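Local structure of endoglucanase (Komagataeibacter sucrofermentans, 6VC5) at residues N153-M163 and D222-A233. The protein probably hydrolyses internal beta-1,4-glucosidic linkages in cellulose and related beta-glucans. Residues are numbered along the deposited sequence; the frame is centred on the assembly and turned at random. Where two conformers were deposited one is given.
Sequences NLSYYVMPSLM and DAIRVPLYLSWA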
loop_
_atom_site.group_PDB
_atom_site.type_symbol
_atom_site.label_atom_id
_atom_site.label_comp_id
_atom_site.label_asym_id
_atom_site.label_seq_id
_atom_site.Cartn_x
_atom_site.Cartn_y
_atom_site.Cartn_z
ATOM N N ASN A 153 -6.925 2.769 -7.791
ATOM C CA ASN A 153 -6.943 2.011 -6.547
ATOM C C ASN A 153 -6.534 2.993 -5.458
ATOM O O ASN A 153 -5.377 3.417 -5.403
ATOM C CB ASN A 153 -5.995 0.821 -6.637
ATOM C CG ASN A 153 -6.178 -0.135 -5.503
ATOM O OD1 ASN A 153 -6.275 0.284 -4.348
ATOM N ND2 ASN A 153 -6.260 -1.426 -5.812
ATOM N N LEU A 154 -7.489 3.377 -4.604
ATOM C CA LEU A 154 -7.201 4.414 -3.612
ATOM C C LEU A 154 -6.174 3.941 -2.589
ATOM O O LEU A 154 -5.436 4.752 -2.028
ATOM C CB LEU A 154 -8.505 4.867 -2.940
ATOM C CG LEU A 154 -9.526 5.501 -3.901
ATOM C CD1 LEU A 154 -10.817 5.829 -3.170
ATOM C CD2 LEU A 154 -8.932 6.737 -4.566
ATOM N N SER A 155 -6.090 2.631 -2.348
ATOM C CA SER A 155 -5.082 2.098 -1.440
ATOM C C SER A 155 -3.675 2.179 -2.006
ATOM O O SER A 155 -2.721 1.903 -1.275
ATOM C CB SER A 155 -5.387 0.638 -1.077
ATOM O OG SER A 155 -5.030 -0.256 -2.127
ATOM N N TYR A 156 -3.513 2.529 -3.288
ATOM C CA TYR A 156 -2.167 2.723 -3.806
ATOM C C TYR A 156 -1.635 4.114 -3.498
ATOM O O TYR A 156 -0.460 4.384 -3.776
ATOM C CB TYR A 156 -2.090 2.455 -5.317
ATOM C CG TYR A 156 -2.222 1.000 -5.748
ATOM C CD1 TYR A 156 -2.728 0.024 -4.887
ATOM C CD2 TYR A 156 -1.854 0.607 -7.025
ATOM C CE1 TYR A 156 -2.870 -1.302 -5.299
ATOM C CE2 TYR A 156 -1.991 -0.709 -7.444
ATOM C CZ TYR A 156 -2.495 -1.657 -6.589
ATOM O OH TYR A 156 -2.623 -2.963 -7.015
ATOM N N TYR A 157 -2.466 5.000 -2.939
ATOM C CA TYR A 157 -2.002 6.286 -2.418
ATOM C C TYR A 157 -1.323 6.010 -1.083
ATOM O O TYR A 157 -1.894 6.171 0.002
ATOM C CB TYR A 157 -3.163 7.256 -2.254
ATOM C CG TYR A 157 -3.605 7.939 -3.526
ATOM C CD1 TYR A 157 -3.201 9.236 -3.814
ATOM C CD2 TYR A 157 -4.441 7.291 -4.428
ATOM C CE1 TYR A 157 -3.616 9.873 -4.970
ATOM C CE2 TYR A 157 -4.862 7.918 -5.592
ATOM C CZ TYR A 157 -4.448 9.213 -5.854
ATOM O OH TYR A 157 -4.874 9.834 -7.010
ATOM N N VAL A 158 -0.082 5.548 -1.174
ATOM C CA VAL A 158 0.723 5.256 0.006
ATOM C C VAL A 158 1.160 6.605 0.559
ATOM O O VAL A 158 2.252 7.102 0.251
ATOM C CB VAL A 158 1.897 4.329 -0.360
ATOM C CG1 VAL A 158 2.754 4.000 0.871
ATOM C CG2 VAL A 158 1.384 3.038 -1.016
ATOM N N MET A 159 0.290 7.218 1.355
ATOM C CA MET A 159 0.476 8.626 1.693
ATOM C C MET A 159 1.818 8.949 2.349
ATOM O O MET A 159 2.410 9.974 1.979
ATOM C CB MET A 159 -0.738 9.161 2.469
ATOM C CG MET A 159 -2.024 9.282 1.624
ATOM S SD MET A 159 -1.930 10.483 0.257
ATOM C CE MET A 159 -3.689 10.767 -0.099
ATOM N N PRO A 160 2.361 8.154 3.280
ATOM C CA PRO A 160 3.696 8.485 3.823
ATOM C C PRO A 160 4.795 8.465 2.777
ATOM O O PRO A 160 5.829 9.133 2.950
ATOM C CB PRO A 160 3.932 7.389 4.867
ATOM C CG PRO A 160 2.540 6.953 5.258
ATOM C CD PRO A 160 1.720 7.044 4.016
ATOM N N SER A 161 4.614 7.701 1.698
ATOM C CA SER A 161 5.602 7.709 0.629
ATOM C C SER A 161 5.495 8.966 -0.227
ATOM O O SER A 161 6.521 9.520 -0.646
ATOM C CB SER A 161 5.445 6.464 -0.239
ATOM O OG SER A 161 6.532 6.390 -1.132
ATOM N N LEU A 162 4.266 9.416 -0.514
ATOM C CA LEU A 162 4.092 10.681 -1.226
ATOM C C LEU A 162 4.656 11.844 -0.421
ATOM O O LEU A 162 5.260 12.761 -0.990
ATOM C CB LEU A 162 2.612 10.902 -1.562
ATOM C CG LEU A 162 1.940 9.825 -2.415
ATOM C CD1 LEU A 162 0.504 10.235 -2.729
ATOM C CD2 LEU A 162 2.718 9.580 -3.686
ATOM N N MET A 163 4.472 11.827 0.904
ATOM C CA MET A 163 5.033 12.875 1.751
ATOM C C MET A 163 6.555 12.846 1.704
ATOM O O MET A 163 7.211 13.895 1.686
ATOM C CB MET A 163 4.566 12.670 3.197
ATOM C CG MET A 163 3.051 12.583 3.423
ATOM S SD MET A 163 2.578 12.925 5.137
ATOM C CE MET A 163 3.228 11.550 6.044
ATOM N N ASP A 222 -7.959 -4.576 -0.517
ATOM C CA ASP A 222 -7.216 -3.391 -0.930
ATOM C C ASP A 222 -7.593 -2.156 -0.102
ATOM O O ASP A 222 -6.755 -1.512 0.494
ATOM C CB ASP A 222 -7.520 -3.048 -2.400
ATOM C CG ASP A 222 -6.978 -4.068 -3.406
ATOM O OD1 ASP A 222 -7.615 -5.119 -3.593
ATOM O OD2 ASP A 222 -5.971 -3.793 -4.067
ATOM N N ALA A 223 -8.889 -1.890 -0.035
ATOM C CA ALA A 223 -9.394 -0.659 0.539
ATOM C C ALA A 223 -9.110 -0.517 2.025
ATOM O O ALA A 223 -9.087 0.562 2.527
ATOM C CB ALA A 223 -10.877 -0.470 0.243
ATOM N N ILE A 224 -8.829 -1.619 2.687
ATOM C CA ILE A 224 -8.633 -1.576 4.118
ATOM C C ILE A 224 -7.306 -0.901 4.376
ATOM O O ILE A 224 -7.181 -0.267 5.404
ATOM C CB ILE A 224 -8.528 -3.020 4.690
ATOM C CG1 ILE A 224 -8.375 -3.038 6.212
ATOM C CG2 ILE A 224 -7.334 -3.742 4.086
ATOM C CD1 ILE A 224 -9.600 -2.525 6.920
ATOM N N ARG A 225 -6.414 -0.713 3.439
ATOM C CA ARG A 225 -5.271 0.139 3.665
ATOM C C ARG A 225 -5.563 1.634 3.744
ATOM O O ARG A 225 -4.744 2.384 4.185
ATOM C CB ARG A 225 -4.132 -0.203 2.711
ATOM C CG ARG A 225 -3.532 -1.570 3.023
ATOM C CD ARG A 225 -2.223 -1.863 2.315
ATOM N NE ARG A 225 -2.119 -3.299 2.054
ATOM C CZ ARG A 225 -1.384 -4.175 2.743
ATOM N NH1 ARG A 225 -1.411 -5.428 2.411
ATOM N NH2 ARG A 225 -0.613 -3.810 3.741
ATOM N N VAL A 226 -6.653 2.054 3.134
ATOM C CA VAL A 226 -6.930 3.485 3.039
ATOM C C VAL A 226 -6.991 4.192 4.394
ATOM O O VAL A 226 -6.266 5.140 4.612
ATOM C CB VAL A 226 -8.188 3.785 2.186
ATOM C CG1 VAL A 226 -8.563 5.262 2.266
ATOM C CG2 VAL A 226 -7.919 3.392 0.740
ATOM N N PRO A 227 -7.848 3.743 5.295
ATOM C CA PRO A 227 -7.856 4.403 6.609
ATOM C C PRO A 227 -6.501 4.340 7.305
ATOM O O PRO A 227 -6.124 5.297 7.990
ATOM C CB PRO A 227 -8.962 3.655 7.377
ATOM C CG PRO A 227 -9.122 2.340 6.642
ATOM C CD PRO A 227 -8.870 2.683 5.206
ATOM N N LEU A 228 -5.731 3.267 7.096
ATOM C CA LEU A 228 -4.407 3.185 7.708
ATOM C C LEU A 228 -3.458 4.249 7.160
ATOM O O LEU A 228 -2.801 4.958 7.930
ATOM C CB LEU A 228 -3.820 1.790 7.523
ATOM C CG LEU A 228 -2.499 1.635 8.283
ATOM C CD1 LEU A 228 -2.731 1.718 9.788
ATOM C CD2 LEU A 228 -1.833 0.334 7.908
ATOM N N TYR A 229 -3.367 4.378 5.830
ATOM C CA TYR A 229 -2.443 5.358 5.257
ATOM C C TYR A 229 -2.853 6.784 5.604
ATOM O O TYR A 229 -1.986 7.633 5.858
ATOM C CB TYR A 229 -2.313 5.178 3.739
ATOM C CG TYR A 229 -1.501 3.967 3.311
ATOM C CD1 TYR A 229 -0.278 3.680 3.914
ATOM C CD2 TYR A 229 -1.943 3.133 2.281
ATOM C CE1 TYR A 229 0.470 2.587 3.525
ATOM C CE2 TYR A 229 -1.190 2.035 1.888
ATOM C CZ TYR A 229 0.007 1.773 2.519
ATOM O OH TYR A 229 0.765 0.687 2.136
ATOM N N LEU A 230 -4.163 7.072 5.614
ATOM C CA LEU A 230 -4.634 8.409 5.975
ATOM C C LEU A 230 -4.311 8.728 7.427
ATOM O O LEU A 230 -3.859 9.838 7.739
ATOM C CB LEU A 230 -6.138 8.519 5.744
ATOM C CG LEU A 230 -6.600 8.513 4.290
ATOM C CD1 LEU A 230 -8.131 8.559 4.239
ATOM C CD2 LEU A 230 -5.989 9.671 3.528
ATOM N N SER A 231 -4.529 7.770 8.329
ATOM C CA SER A 231 -4.188 7.992 9.734
ATOM C C SER A 231 -2.686 8.194 9.904
ATOM O O SER A 231 -2.242 9.134 10.578
ATOM C CB SER A 231 -4.669 6.815 10.577
ATOM O OG SER A 231 -4.414 7.067 11.948
ATOM N N TRP A 232 -1.892 7.325 9.280
ATOM C CA TRP A 232 -0.436 7.375 9.404
ATOM C C TRP A 232 0.110 8.726 8.946
ATOM O O TRP A 232 0.992 9.303 9.594
ATOM C CB TRP A 232 0.097 6.230 8.545
ATOM C CG TRP A 232 1.562 5.938 8.505
ATOM C CD1 TRP A 232 2.591 6.670 9.031
ATOM C CD2 TRP A 232 2.154 4.810 7.865
ATOM N NE1 TRP A 232 3.799 6.047 8.755
ATOM C CE2 TRP A 232 3.548 4.905 8.037
ATOM C CE3 TRP A 232 1.630 3.716 7.167
ATOM C CZ2 TRP A 232 4.428 3.951 7.524
ATOM C CZ3 TRP A 232 2.499 2.773 6.659
ATOM C CH2 TRP A 232 3.885 2.892 6.846
ATOM N N ALA A 233 -0.438 9.267 7.862
ATOM C CA ALA A 233 -0.009 10.550 7.314
ATOM C C ALA A 233 -0.682 11.758 7.965
ATOM O O ALA A 233 -0.449 12.886 7.511
ATOM C CB ALA A 233 -0.263 10.580 5.806
HETATM O O HOH W 1 -3.963 -4.723 -5.480
#
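The phenol ring of Tyr229 lies flat beneath the bend joining the 3-10 turn 154-156 to helix 159-163, with Val158 CA 4.0 Å from its ring centroid and almost on the ring normal, a CH-pi contact. Val158 adds its methyls, CG1 coming within 3.8 Å of Tyr229 CE1. A flat ring suits this place: its face takes Val158 while its edge meets Ser155 O, where the backbone makes inverse gamma turns at Tyr157 and Val158. Replacing Tyr229 with a serine is likely to leave Val158 CA and its methyls without the ring face they rest on. One helical turn after Tyr229, Trp232 receives Pro160 CG over its five-membered ring, 3.4 Å from the centroid; Trp232 CG stands anti to the backbone N (chi1 -176°). Ala233, small enough to let the chains close in, receives Met159 CB at 3.7 Å and the methyl CE of Met163, whose chain bends at its last torsion. Tyr229 and Trp232 also touch helix 90-106, deep in the fold, consistent with the (alpha/alpha) barrel of family 8.

The other end is polar. Asn153 ND2 donates to Asp222 OD2 (3.0 Å), near its own amide plane but above that of the carboxylate. Asn153 OD1 accepts from Ser155 OG at 2.6 Å, which helps fix the amide's rotation. A water links Asp222 OD2 to Tyr156 OH, so amide and water together probably hold the carboxylate in place.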